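Local coordinates for glucan-binding protein C, GbpC (Streptococcus mutans UA159, PDB 5UQZ), which binds glucan at the cell surface of Streptococcus mutans and probably mediates both sucrose-dependent and sucrose-independent adherence, at residues Glu43-Glu48 / Gly56-Ala61; Tyr100-Tyr105 / Ser161-Gly166; Asn114-Asp117 / Asp121-Phe124; Gly251-Leu256 / Ile261-Asp266; Asp279-Trp284 / Thr292-Thr297. All coordinates share one frame; numbering follows the deposited sequence. Where two conformers were deposited one is given.

Contact 1: Glu43-Glu48 / Gly56-Ala61; sequences EQYKKE and GRVEKA
Tyr-45 reaches from the long helix 3-51 to the short helix 57-60, and its hydroxyl does most of the touching. CG stands anti to the backbone N (chi1 -176°), which carries the ring across the gap between the two helices. There the OH comes 3.6 Å from Val-58 CG1, with Val-58 CB at the edge of the ring and near its plane, and the two side chains cross at about a right angle. A water in the ring plane lies 2.7 Å from Tyr-45 OH. In one of the two Glu-59 conformers it also donates a long hydrogen bond of 3.3 Å to Glu-59 OE1, a link that is therefore tentative. Val-337, from the chain running back past the helix, also packs on Tyr-45. Further along, the backbones close in: Glu-48 O lies 3.7 Å from Gly-56 CA, and Glu-48 CB packs beside Gly-56 N. This is a tight bend between a long helix and a short one, at the end of the long helix, whose earlier part is predicted to be coiled coil, where the chain turns toward the beta-rich body.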
# COMPACT_ATOMS: atom_id res chain seq x y z
N GLU A 43 6.29 16.56 -14.08
CA GLU A 43 5.91 17.64 -14.97
C GLU A 43 4.51 17.41 -15.51
O GLU A 43 3.75 18.38 -15.70
CB GLU A 43 6.94 17.77 -16.11
CG GLU A 43 8.31 18.23 -15.67
CD GLU A 43 8.32 19.59 -14.96
OE1 GLU A 43 7.51 20.48 -15.31
OE2 GLU A 43 9.15 19.75 -14.03
N GLN A 44 4.16 16.16 -15.81
CA GLN A 44 2.80 15.89 -16.26
C GLN A 44 1.78 16.22 -15.18
O GLN A 44 0.73 16.82 -15.47
CB GLN A 44 2.67 14.42 -16.70
CG GLN A 44 1.28 14.06 -17.21
CD GLN A 44 0.88 14.84 -18.47
OE1 GLN A 44 1.72 15.42 -19.15
NE2 GLN A 44 -0.42 14.83 -18.79
N TYR A 45 2.05 15.83 -13.93
CA TYR A 45 1.13 16.14 -12.86
C TYR A 45 0.96 17.66 -12.69
O TYR A 45 -0.18 18.15 -12.55
CB TYR A 45 1.65 15.51 -11.57
CG TYR A 45 0.69 15.71 -10.40
CD1 TYR A 45 -0.66 15.31 -10.48
CD2 TYR A 45 1.12 16.35 -9.24
CE1 TYR A 45 -1.55 15.51 -9.43
CE2 TYR A 45 0.23 16.55 -8.16
CZ TYR A 45 -1.09 16.13 -8.26
OH TYR A 45 -1.94 16.32 -7.21
N LYS A 46 2.06 18.41 -12.75
CA LYS A 46 1.94 19.86 -12.63
C LYS A 46 1.07 20.42 -13.74
O LYS A 46 0.27 21.35 -13.50
CB LYS A 46 3.32 20.52 -12.67
CG LYS A 46 4.04 20.40 -11.31
CD LYS A 46 5.22 21.36 -11.22
CE LYS A 46 6.28 21.04 -12.23
NZ LYS A 46 7.47 21.97 -12.12
N LYS A 47 1.22 19.91 -14.97
CA LYS A 47 0.40 20.38 -16.09
C LYS A 47 -1.07 20.03 -15.86
O LYS A 47 -1.96 20.84 -16.16
CB LYS A 47 0.93 19.73 -17.36
CG LYS A 47 0.11 20.00 -18.60
CD LYS A 47 0.72 19.32 -19.83
CE LYS A 47 -0.16 19.45 -21.06
NZ LYS A 47 -1.29 18.51 -21.10
N GLU A 48 -1.36 18.81 -15.37
CA GLU A 48 -2.75 18.41 -15.13
C GLU A 48 -3.40 19.30 -14.09
O GLU A 48 -4.59 19.65 -14.22
CB GLU A 48 -2.79 16.95 -14.68
CG GLU A 48 -2.44 16.04 -15.84
CD GLU A 48 -2.22 14.61 -15.45
OE1 GLU A 48 -2.07 14.36 -14.24
OE2 GLU A 48 -2.16 13.74 -16.35
N GLY A 56 -5.72 16.35 -12.28
CA GLY A 56 -5.58 17.51 -11.43
C GLY A 56 -6.59 17.55 -10.30
O GLY A 56 -6.39 18.30 -9.34
N ARG A 57 -7.66 16.74 -10.38
CA ARG A 57 -8.62 16.73 -9.30
C ARG A 57 -8.03 16.29 -7.98
O ARG A 57 -8.58 16.63 -6.94
CB ARG A 57 -9.78 15.79 -9.68
CG ARG A 57 -10.73 16.41 -10.67
CD ARG A 57 -11.81 15.45 -11.18
NE ARG A 57 -12.45 14.68 -10.09
CZ ARG A 57 -13.30 15.15 -9.17
NH1 ARG A 57 -13.74 16.41 -9.27
NH2 ARG A 57 -13.73 14.38 -8.19
N VAL A 58 -6.90 15.56 -7.98
CA VAL A 58 -6.29 15.20 -6.69
C VAL A 58 -6.03 16.44 -5.85
O VAL A 58 -6.25 16.45 -4.63
CB VAL A 58 -4.99 14.40 -6.89
CG1 VAL A 58 -4.29 14.16 -5.56
CG2 VAL A 58 -5.29 13.10 -7.60
N GLU A 59 -5.51 17.49 -6.48
CA GLU A 59 -5.28 18.76 -5.81
C GLU A 59 -6.53 19.65 -5.83
O GLU A 59 -6.90 20.25 -4.81
CB GLU A 59 -4.09 19.46 -6.48
CG GLU A 59 -3.62 20.69 -5.77
CD GLU A 59 -2.21 21.09 -6.17
OE1 GLU A 59 -1.37 20.19 -6.41
OE2 GLU A 59 -1.96 22.30 -6.24
N LYS A 60 -7.18 19.75 -6.97
CA LYS A 60 -8.20 20.79 -7.13
C LYS A 60 -9.52 20.43 -6.48
O LYS A 60 -10.28 21.36 -6.14
CB LYS A 60 -8.37 21.11 -8.63
CG LYS A 60 -7.14 21.77 -9.25
CD LYS A 60 -7.30 22.05 -10.79
CE LYS A 60 -8.36 23.10 -11.10
NZ LYS A 60 -7.91 24.44 -10.62
N ALA A 61 -9.85 19.15 -6.39
CA ALA A 61 -11.18 18.76 -5.95
C ALA A 61 -11.18 18.22 -4.53
O ALA A 61 -12.26 17.92 -4.02
CB ALA A 61 -11.78 17.69 -6.85
O HOH W 1 -0.81 17.28 -4.98

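Contact 2: Tyr100-Tyr105 / Ser161-Gly166; sequences YNTDNY and STNNEG
The segments Tyr-100-Tyr-105 and Ser-161-Gly-166 face each other as two loops, nearest at Thr-102 and Asn-163, whose CA atoms are 7.7 Å apart. The first leaves helix 96-99 at Tyr-100 and makes a short 3-10 turn over Thr-102-Asn-104. An Asx turn at Asn-101 leads into it, OD1 accepting from Asp-103 N. The second has no regular structure but folds through an ST turn at Ser-161, followed by an Asx turn at Asn-163.

With the backbones this far apart, side chains and water bridge the space. Asn-163 ND2 donates to Thr-102 OG1 at 3.1 Å, nearly straight (172°) and in the plane of the amide. Asn-163 chi1, 73°, brings the amide toward Thr-102, and its further rotation presents ND2 while OD1 accepts from Glu-165 N. Thr-102 OG1 donates in turn to a water 2.7 Å away, which donates to Asp-103 OD1. In one of the two Glu-165 conformers this water also donates to Glu-165 OE2, and a second water, 2.6 Å from OE2, bridges it to Thr-102 O. Asp-103 OD1 and Glu-165 OE2 are then 4.4 Å apart, and the shared water donor may ease the repulsion between them in that conformer.

Gln-185, just past strand 180-184, offers its N to Thr-102 OG1 and its NE2 to Asp-103 OD2. Ala-184 touches both Thr-102 and Asn-163, so both loops rest on the end of that strand, while Tyr-100 stacks on Phe-181 within it.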
# COMPACT_ATOMS: atom_id res chain seq x y z
N TYR A 100 0.58 -15.08 8.63
CA TYR A 100 -0.67 -15.18 7.92
C TYR A 100 -0.86 -16.55 7.29
O TYR A 100 -1.79 -16.74 6.50
CB TYR A 100 -0.80 -14.07 6.88
CG TYR A 100 -1.13 -12.74 7.57
CD1 TYR A 100 -2.46 -12.37 7.81
CD2 TYR A 100 -0.12 -11.91 8.03
CE1 TYR A 100 -2.75 -11.17 8.43
CE2 TYR A 100 -0.39 -10.72 8.65
CZ TYR A 100 -1.73 -10.36 8.89
OH TYR A 100 -2.02 -9.16 9.48
N ASN A 101 -0.05 -17.53 7.67
CA ASN A 101 -0.25 -18.89 7.19
C ASN A 101 -1.36 -19.52 8.03
O ASN A 101 -1.12 -19.98 9.14
CB ASN A 101 1.04 -19.68 7.28
CG ASN A 101 0.87 -21.08 6.75
OD1 ASN A 101 -0.26 -21.52 6.46
ND2 ASN A 101 1.98 -21.79 6.57
N THR A 102 -2.59 -19.52 7.50
CA THR A 102 -3.73 -20.06 8.24
C THR A 102 -3.59 -21.54 8.56
O THR A 102 -4.31 -22.04 9.43
CB THR A 102 -5.04 -19.73 7.51
OG1 THR A 102 -4.90 -20.03 6.11
CG2 THR A 102 -5.37 -18.24 7.63
N ASP A 103 -2.69 -22.26 7.88
CA ASP A 103 -2.46 -23.66 8.26
C ASP A 103 -1.87 -23.77 9.67
O ASP A 103 -1.91 -24.85 10.27
CB ASP A 103 -1.41 -24.29 7.35
CG ASP A 103 -1.90 -24.54 5.93
OD1 ASP A 103 -3.09 -24.41 5.64
OD2 ASP A 103 -1.05 -24.92 5.10
N ASN A 104 -1.26 -22.69 10.17
CA ASN A 104 -0.53 -22.73 11.43
C ASN A 104 -1.38 -22.32 12.63
O ASN A 104 -0.86 -22.11 13.72
CB ASN A 104 0.68 -21.79 11.35
CG ASN A 104 1.77 -22.32 10.44
OD1 ASN A 104 1.82 -23.51 10.14
ND2 ASN A 104 2.66 -21.44 10.01
N TYR A 105 -2.68 -22.16 12.43
CA TYR A 105 -3.62 -21.82 13.48
C TYR A 105 -4.66 -22.93 13.53
O TYR A 105 -4.94 -23.59 12.52
CB TYR A 105 -4.31 -20.48 13.19
CG TYR A 105 -3.38 -19.29 13.17
CD1 TYR A 105 -2.59 -19.00 12.06
CD2 TYR A 105 -3.35 -18.42 14.22
CE1 TYR A 105 -1.76 -17.88 12.02
CE2 TYR A 105 -2.51 -17.33 14.24
CZ TYR A 105 -1.73 -17.04 13.11
OH TYR A 105 -0.94 -15.91 13.13
N SER A 161 -11.23 -16.66 -0.55
CA SER A 161 -9.90 -16.77 0.05
C SER A 161 -9.00 -17.62 -0.84
O SER A 161 -9.48 -18.36 -1.73
CB SER A 161 -10.02 -17.45 1.43
OG SER A 161 -8.74 -17.55 1.99
N THR A 162 -7.69 -17.55 -0.58
CA THR A 162 -6.72 -18.44 -1.17
C THR A 162 -6.58 -19.77 -0.42
O THR A 162 -5.88 -20.66 -0.92
CB THR A 162 -5.36 -17.74 -1.29
OG1 THR A 162 -5.03 -17.24 0.00
CG2 THR A 162 -5.43 -16.57 -2.24
N ASN A 163 -7.19 -19.90 0.77
CA ASN A 163 -7.13 -21.18 1.45
C ASN A 163 -8.37 -22.01 1.11
O ASN A 163 -9.21 -21.61 0.30
CB ASN A 163 -6.85 -20.99 2.96
CG ASN A 163 -8.04 -20.45 3.77
OD1 ASN A 163 -9.21 -20.51 3.34
ND2 ASN A 163 -7.75 -19.93 4.94
N ASN A 164 -8.45 -23.20 1.69
CA ASN A 164 -9.57 -24.10 1.43
C ASN A 164 -10.56 -24.14 2.58
O ASN A 164 -11.31 -25.10 2.73
CB ASN A 164 -9.08 -25.50 1.04
CG ASN A 164 -8.52 -25.53 -0.37
OD1 ASN A 164 -9.04 -24.84 -1.24
ND2 ASN A 164 -7.52 -26.35 -0.61
N GLU A 165 -10.58 -23.09 3.40
CA GLU A 165 -11.42 -23.02 4.58
C GLU A 165 -12.38 -21.84 4.54
O GLU A 165 -13.10 -21.60 5.52
CB GLU A 165 -10.55 -22.93 5.85
CG GLU A 165 -9.49 -24.03 5.98
CD GLU A 165 -8.48 -23.73 7.09
OE1 GLU A 165 -8.88 -23.23 8.16
OE2 GLU A 165 -7.28 -23.98 6.87
N GLY A 166 -12.42 -21.09 3.43
CA GLY A 166 -13.32 -19.94 3.36
C GLY A 166 -13.03 -18.90 4.41
O GLY A 166 -13.96 -18.31 4.97
O HOH W 2 -5.22 -22.65 5.79
O HOH W 3 -6.04 -24.43 9.06

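Contact 3: Asn114-Asp117 / Asp121-Phe124; sequences NPYD and DTWF
A water gripped by three groups joins the loop at Asn-114-Asp-117 to the start of strand 122-127: it accepts from Asn-114 ND2 at 3.1 Å, donates to Asp-117 O, and bonds with Thr-122 OG1 at 2.8 Å. That threonine hydroxyl also bonds with Glu-120 O in the intervening loop. The other end of the Asn-114 amide closes an Asx turn, Tyr-116 N donating to OD1 at 2.8 Å from well above the carbonyl plane.

Tyr-116, with CG anti to the carbonyl carbon (chi1 -61°), lays its ring against the strand backbone. Thr-122 CA makes a CH-pi contact, 4.2 Å from the centroid and 19° off the ring normal. Trp-123 N lies over the same face, 3.6 Å above its plane, both atoms offset toward the rim. Thr-122 CG2 packs 3.7 Å from Tyr-116 CD2. At the far end Tyr-116 OH passes 3.7 Å from Trp-123 CB, and this hydroxyl is hydrogen-bonded to Leu-83 O in strand 82-83.

No direct hydrogen bond crosses between the segments. The contact rests mainly on van der Waals and CH-pi contact against the outermost strand of the four-stranded sheet, with a water bridging the polar groups beside the ring.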
# COMPACT_ATOMS: atom_id res chain seq x y z
N ASN A 114 -14.66 -11.17 22.13
CA ASN A 114 -13.54 -10.31 21.76
C ASN A 114 -12.63 -10.05 22.97
O ASN A 114 -13.10 -9.48 23.97
CB ASN A 114 -14.13 -8.97 21.32
CG ASN A 114 -13.04 -8.01 20.77
OD1 ASN A 114 -11.84 -8.35 20.75
ND2 ASN A 114 -13.46 -6.84 20.28
N PRO A 115 -11.34 -10.40 22.92
CA PRO A 115 -10.46 -10.10 24.05
C PRO A 115 -9.76 -8.76 23.91
O PRO A 115 -9.01 -8.39 24.82
CB PRO A 115 -9.43 -11.22 23.97
CG PRO A 115 -9.28 -11.47 22.48
CD PRO A 115 -10.69 -11.25 21.88
N TYR A 116 -9.91 -8.05 22.79
CA TYR A 116 -9.18 -6.81 22.52
C TYR A 116 -9.97 -5.62 23.05
O TYR A 116 -11.20 -5.54 22.92
CB TYR A 116 -8.90 -6.64 21.01
CG TYR A 116 -8.03 -7.76 20.48
CD1 TYR A 116 -6.64 -7.73 20.60
CD2 TYR A 116 -8.59 -8.89 19.91
CE1 TYR A 116 -5.85 -8.77 20.22
CE2 TYR A 116 -7.81 -9.98 19.51
CZ TYR A 116 -6.45 -9.90 19.66
OH TYR A 116 -5.65 -10.98 19.31
N ASP A 117 -9.26 -4.67 23.64
CA ASP A 117 -9.85 -3.42 24.06
C ASP A 117 -10.29 -2.64 22.82
O ASP A 117 -9.68 -2.77 21.75
CB ASP A 117 -8.77 -2.64 24.78
CG ASP A 117 -9.32 -1.43 25.50
OD1 ASP A 117 -9.78 -1.58 26.65
OD2 ASP A 117 -9.35 -0.33 24.92
N ASP A 121 -5.47 -2.32 18.15
CA ASP A 121 -5.59 -3.15 16.96
C ASP A 121 -6.14 -4.51 17.34
O ASP A 121 -5.78 -5.06 18.38
CB ASP A 121 -4.22 -3.33 16.30
CG ASP A 121 -3.58 -2.04 15.82
OD1 ASP A 121 -4.28 -1.01 15.62
OD2 ASP A 121 -2.36 -2.07 15.58
N THR A 122 -7.01 -5.06 16.50
CA THR A 122 -7.76 -6.28 16.83
C THR A 122 -7.52 -7.34 15.78
O THR A 122 -7.47 -7.03 14.60
CB THR A 122 -9.25 -5.87 16.88
OG1 THR A 122 -9.43 -4.90 17.94
CG2 THR A 122 -10.18 -7.04 17.17
N TRP A 123 -7.42 -8.59 16.16
CA TRP A 123 -7.17 -9.70 15.23
C TRP A 123 -8.35 -10.65 15.22
O TRP A 123 -8.87 -11.00 16.30
CB TRP A 123 -5.93 -10.48 15.69
CG TRP A 123 -4.61 -9.84 15.45
CD1 TRP A 123 -3.99 -8.89 16.25
CD2 TRP A 123 -3.70 -10.13 14.39
NE1 TRP A 123 -2.74 -8.59 15.73
CE2 TRP A 123 -2.54 -9.33 14.59
CE3 TRP A 123 -3.75 -10.98 13.29
CZ2 TRP A 123 -1.46 -9.39 13.74
CZ3 TRP A 123 -2.68 -11.03 12.44
CH2 TRP A 123 -1.55 -10.24 12.66
N PHE A 124 -8.72 -11.12 14.04
CA PHE A 124 -9.82 -12.06 13.92
C PHE A 124 -9.74 -12.77 12.59
O PHE A 124 -9.03 -12.33 11.68
CB PHE A 124 -11.21 -11.39 14.09
CG PHE A 124 -11.42 -10.17 13.25
CD1 PHE A 124 -11.82 -10.26 11.92
CD2 PHE A 124 -11.23 -8.91 13.80
CE1 PHE A 124 -12.03 -9.09 11.16
CE2 PHE A 124 -11.44 -7.77 13.06
CZ PHE A 124 -11.85 -7.88 11.74
O HOH W 4 -11.53 -4.48 19.79

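Contact 4: Gly251-Leu256 / Ile261-Asp266; sequences GSSVDL and IYSAKD
Strands 254-257 and 260-263 form a beta hairpin in the large antiparallel sheet, and Gly-251-Leu-256 meets Ile-261-Asp-266 along it. Backbone bonds come first. Asp-255 and Tyr-262 are an antiparallel hydrogen-bonded pair, each N donating to the other's O at 3.1 Å. CA-H...O contacts run alongside, among them Ile-261 CA to Asp-255 O at 3.3 Å.

Apolar packing lies on the face carrying Leu-256 and Ile-261, whose side chains cross at about a right angle. Ile-261 holds CG1 between its backbone N and carbonyl carbon (chi1 67°), leaving CG2 to face Leu-256 CD1 at 3.9 Å. Phe-246 packs on both residues. Separately, Val-254 CG1 reaches Ile-261 CB at 4.1 Å. On the other face Tyr-262 makes a cation-pi contact with Lys-238; the Tyr-262 side chain lies about 6 Å from that of Glu-237, a calcium ligand.

Beyond the paired residues the ladder becomes irregular, and polar groups take over. Ser-253 CB comes within 3.3 Å of Ser-263 OG. That hydroxyl donates to Lys-265 O, while Ser-253 OG bonds outward to Tyr-300 O. A water fills in for backbone pairing: it donates to Ser-253 O at 2.8 Å and to Tyr-262 O, and accepts from Ala-264 N at 2.9 Å.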
# COMPACT_ATOMS: atom_id res chain seq x y z
N GLY A 251 2.28 8.79 -14.63
CA GLY A 251 3.49 7.99 -14.48
C GLY A 251 3.30 6.71 -13.72
O GLY A 251 4.29 5.97 -13.56
N SER A 252 2.12 6.44 -13.20
CA SER A 252 1.93 5.21 -12.43
C SER A 252 1.85 3.99 -13.34
O SER A 252 1.39 4.07 -14.50
CB SER A 252 0.64 5.33 -11.64
OG SER A 252 0.42 4.11 -10.96
N SER A 253 2.28 2.84 -12.79
CA SER A 253 2.07 1.53 -13.41
C SER A 253 0.61 1.09 -13.37
O SER A 253 0.27 0.12 -14.07
CB SER A 253 2.94 0.51 -12.68
OG SER A 253 2.50 0.33 -11.34
N VAL A 254 -0.24 1.76 -12.58
CA VAL A 254 -1.61 1.31 -12.34
C VAL A 254 -2.55 2.02 -13.33
O VAL A 254 -2.53 3.25 -13.46
CB VAL A 254 -2.02 1.63 -10.90
CG1 VAL A 254 -3.50 1.40 -10.67
CG2 VAL A 254 -1.15 0.83 -9.96
N ASP A 255 -3.39 1.24 -14.00
CA ASP A 255 -4.36 1.80 -14.91
C ASP A 255 -5.63 0.98 -14.84
O ASP A 255 -5.70 -0.05 -14.17
CB ASP A 255 -3.82 1.87 -16.34
CG ASP A 255 -4.34 3.12 -17.07
OD1 ASP A 255 -5.45 3.64 -16.81
OD2 ASP A 255 -3.62 3.61 -17.95
N LEU A 256 -6.64 1.44 -15.59
CA LEU A 256 -7.93 0.80 -15.68
C LEU A 256 -7.89 -0.33 -16.70
O LEU A 256 -7.45 -0.13 -17.85
CB LEU A 256 -8.95 1.84 -16.11
CG LEU A 256 -10.40 1.40 -16.17
CD1 LEU A 256 -10.93 1.08 -14.76
CD2 LEU A 256 -11.20 2.51 -16.83
N ILE A 261 -8.74 -1.73 -11.49
CA ILE A 261 -7.46 -1.04 -11.61
C ILE A 261 -6.36 -1.91 -11.03
O ILE A 261 -6.55 -2.56 -9.99
CB ILE A 261 -7.41 0.39 -11.03
CG1 ILE A 261 -7.54 0.39 -9.51
CG2 ILE A 261 -8.50 1.25 -11.74
CD1 ILE A 261 -7.17 1.74 -8.89
N TYR A 262 -5.22 -1.93 -11.71
CA TYR A 262 -4.05 -2.68 -11.27
C TYR A 262 -2.93 -2.36 -12.25
O TYR A 262 -3.13 -1.72 -13.29
CB TYR A 262 -4.29 -4.19 -11.21
CG TYR A 262 -4.79 -4.89 -12.44
CD1 TYR A 262 -6.16 -4.95 -12.73
CD2 TYR A 262 -3.88 -5.50 -13.31
CE1 TYR A 262 -6.64 -5.62 -13.85
CE2 TYR A 262 -4.34 -6.17 -14.46
CZ TYR A 262 -5.71 -6.21 -14.73
OH TYR A 262 -6.15 -6.85 -15.86
N SER A 263 -1.74 -2.85 -11.92
CA SER A 263 -0.60 -2.78 -12.81
C SER A 263 -0.60 -4.00 -13.70
O SER A 263 -0.43 -5.11 -13.21
CB SER A 263 0.68 -2.71 -11.98
OG SER A 263 1.84 -2.62 -12.79
N ALA A 264 -0.75 -3.80 -15.03
CA ALA A 264 -0.85 -4.94 -15.94
C ALA A 264 0.44 -5.76 -15.95
O ALA A 264 0.39 -6.99 -16.13
CB ALA A 264 -1.18 -4.44 -17.35
N LYS A 265 1.58 -5.11 -15.80
CA LYS A 265 2.89 -5.75 -15.81
C LYS A 265 3.52 -5.66 -14.43
O LYS A 265 3.08 -4.92 -13.56
CB LYS A 265 3.80 -5.08 -16.85
CG LYS A 265 3.32 -5.24 -18.27
CD LYS A 265 4.31 -4.57 -19.19
CE LYS A 265 3.69 -4.08 -20.50
NZ LYS A 265 4.60 -4.34 -21.66
N ASP A 266 4.59 -6.42 -14.23
CA ASP A 266 5.35 -6.37 -12.99
C ASP A 266 5.77 -4.93 -12.72
O ASP A 266 6.29 -4.26 -13.61
CB ASP A 266 6.54 -7.31 -13.13
CG ASP A 266 7.45 -7.39 -11.87
OD1 ASP A 266 7.98 -6.35 -11.46
OD2 ASP A 266 7.69 -8.49 -11.31
O HOH W 5 -1.41 -1.11 -15.94

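Contact 5: Asp279-Trp284 / Thr292-Thr297; sequences DGADGW and TPRAAT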
# COMPACT_ATOMS: atom_id res chain seq x y z
N ASP A 279 11.06 -3.17 -3.43
CA ASP A 279 11.51 -3.77 -2.18
C ASP A 279 12.54 -2.87 -1.51
O ASP A 279 13.19 -2.03 -2.15
CB ASP A 279 12.27 -5.09 -2.36
CG ASP A 279 11.41 -6.24 -2.86
OD1 ASP A 279 10.18 -6.13 -2.93
OD2 ASP A 279 12.02 -7.33 -3.15
N GLY A 280 12.70 -3.10 -0.20
CA GLY A 280 13.79 -2.52 0.56
C GLY A 280 13.47 -1.14 1.10
O GLY A 280 12.43 -0.54 0.80
N ALA A 281 14.40 -0.63 1.90
CA ALA A 281 14.21 0.69 2.50
C ALA A 281 14.09 1.78 1.45
O ALA A 281 13.44 2.80 1.69
CB ALA A 281 15.36 1.00 3.46
N ASP A 282 14.74 1.61 0.30
CA ASP A 282 14.74 2.61 -0.76
C ASP A 282 13.72 2.31 -1.85
O ASP A 282 13.66 3.06 -2.84
CB ASP A 282 16.14 2.75 -1.36
CG ASP A 282 17.17 3.15 -0.34
OD1 ASP A 282 16.81 3.85 0.63
OD2 ASP A 282 18.35 2.77 -0.51
N GLY A 283 12.91 1.29 -1.69
CA GLY A 283 12.00 0.93 -2.75
C GLY A 283 10.76 1.80 -2.74
O GLY A 283 10.41 2.44 -1.74
N TRP A 284 10.06 1.79 -3.88
CA TRP A 284 8.88 2.66 -4.00
C TRP A 284 7.78 2.30 -3.01
O TRP A 284 6.93 3.15 -2.71
CB TRP A 284 8.35 2.69 -5.44
CG TRP A 284 7.79 1.41 -5.97
CD1 TRP A 284 8.40 0.56 -6.84
CD2 TRP A 284 6.46 0.85 -5.70
NE1 TRP A 284 7.57 -0.52 -7.10
CE2 TRP A 284 6.38 -0.35 -6.42
CE3 TRP A 284 5.36 1.26 -4.94
CZ2 TRP A 284 5.25 -1.15 -6.38
CZ3 TRP A 284 4.26 0.47 -4.89
CH2 TRP A 284 4.19 -0.74 -5.60
N THR A 292 2.44 5.26 6.52
CA THR A 292 2.84 6.36 5.67
C THR A 292 3.89 5.87 4.68
O THR A 292 4.78 5.10 5.06
CB THR A 292 3.41 7.49 6.52
OG1 THR A 292 4.47 6.98 7.35
CG2 THR A 292 2.34 8.11 7.42
N PRO A 293 3.80 6.25 3.40
CA PRO A 293 4.87 5.88 2.46
C PRO A 293 6.17 6.57 2.84
O PRO A 293 6.20 7.74 3.24
CB PRO A 293 4.35 6.39 1.11
CG PRO A 293 2.86 6.55 1.30
CD PRO A 293 2.69 6.94 2.73
N ARG A 294 7.25 5.82 2.75
CA ARG A 294 8.56 6.39 2.92
C ARG A 294 9.11 7.02 1.64
O ARG A 294 9.98 7.89 1.74
CB ARG A 294 9.54 5.31 3.40
CG ARG A 294 9.35 4.92 4.86
CD ARG A 294 10.03 3.61 5.12
NE ARG A 294 11.42 3.81 5.47
CZ ARG A 294 12.27 2.81 5.70
NH1 ARG A 294 11.85 1.56 5.61
NH2 ARG A 294 13.54 3.07 6.01
N ALA A 295 8.61 6.62 0.46
CA ALA A 295 9.28 6.89 -0.82
C ALA A 295 8.57 7.98 -1.63
O ALA A 295 7.36 7.93 -1.83
CB ALA A 295 9.32 5.61 -1.67
N ALA A 296 9.35 8.92 -2.19
CA ALA A 296 8.80 9.87 -3.14
C ALA A 296 8.29 9.18 -4.41
O ALA A 296 7.46 9.76 -5.13
CB ALA A 296 9.87 10.86 -3.58
N THR A 297 8.71 7.95 -4.68
CA THR A 297 8.26 7.20 -5.85
C THR A 297 7.02 6.33 -5.56
O THR A 297 6.65 5.54 -6.43
CB THR A 297 9.40 6.34 -6.38
OG1 THR A 297 9.92 5.62 -5.25
CG2 THR A 297 10.51 7.20 -7.04
O HOH W 6 12.38 3.97 -5.49
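Two irregular pieces of one long loop run side by side here, with Trp-284 and Thr-297 closest at 4.9 Å between CA atoms and a type I beta turn spanning Gly-280 to Gly-283 in the first.

Arg-294 reaches to that turn. Its chain bends at chi3 (87°) and brings the guanidinium across Ala-281, whose O lies 4.2 Å above the centre of the group's face, while Ala-281 CB packs 3.8 Å from Arg-294 NH2. Further along the chain, Ala-295 CB points at the opposite backbone and touches two successive carbonyls, coming 3.4 Å from Gly-283 O and 3.6 Å from Trp-284 O. Thr-297 then meets the root of the tryptophan, OG1 being 3.3 Å from Trp-284 CB. A water 3.0 Å from Thr-297 OG1 donates to Asp-282 O and links the pieces at this end; no direct hydrogen bond does so.

The indole itself leads away from Thr-297. Its NE1 donates to Asn-267 O, the ring meets Tyr-300 edge-to-face, and it packs on the calcium ligand Asn-226; the Trp-284 side chain lies about 6 Å from the bound calcium ion. The contact thus folds together the excursion between strands 260-263 and 303-306 and sets its tryptophan beside the metal-bearing loop between strands 219-222 and 227-230.

In the fold
From the N terminus, contact 1 comes first, closing the short corner where helix 3-51 turns into helix 57-60. Contact 2 closes a far larger loop, joining the chain after helix 96-99 to the loop between strands 151-160 and 167-172. Contact 3 is nested inside that loop at the entry to strand 122-127; the two touch where Tyr-100 OH packs 3.4 Å from Trp-123 CH2. Contacts 4 and 5 follow in series, a hairpin and then the loop beyond it, their centres about 17 Å apart, contact 5 beside the calcium site and contact 4 somewhat farther off. Contact 1 lies across the chain's centre from contacts 2 and 3, about 42 and 40 Å away between centres.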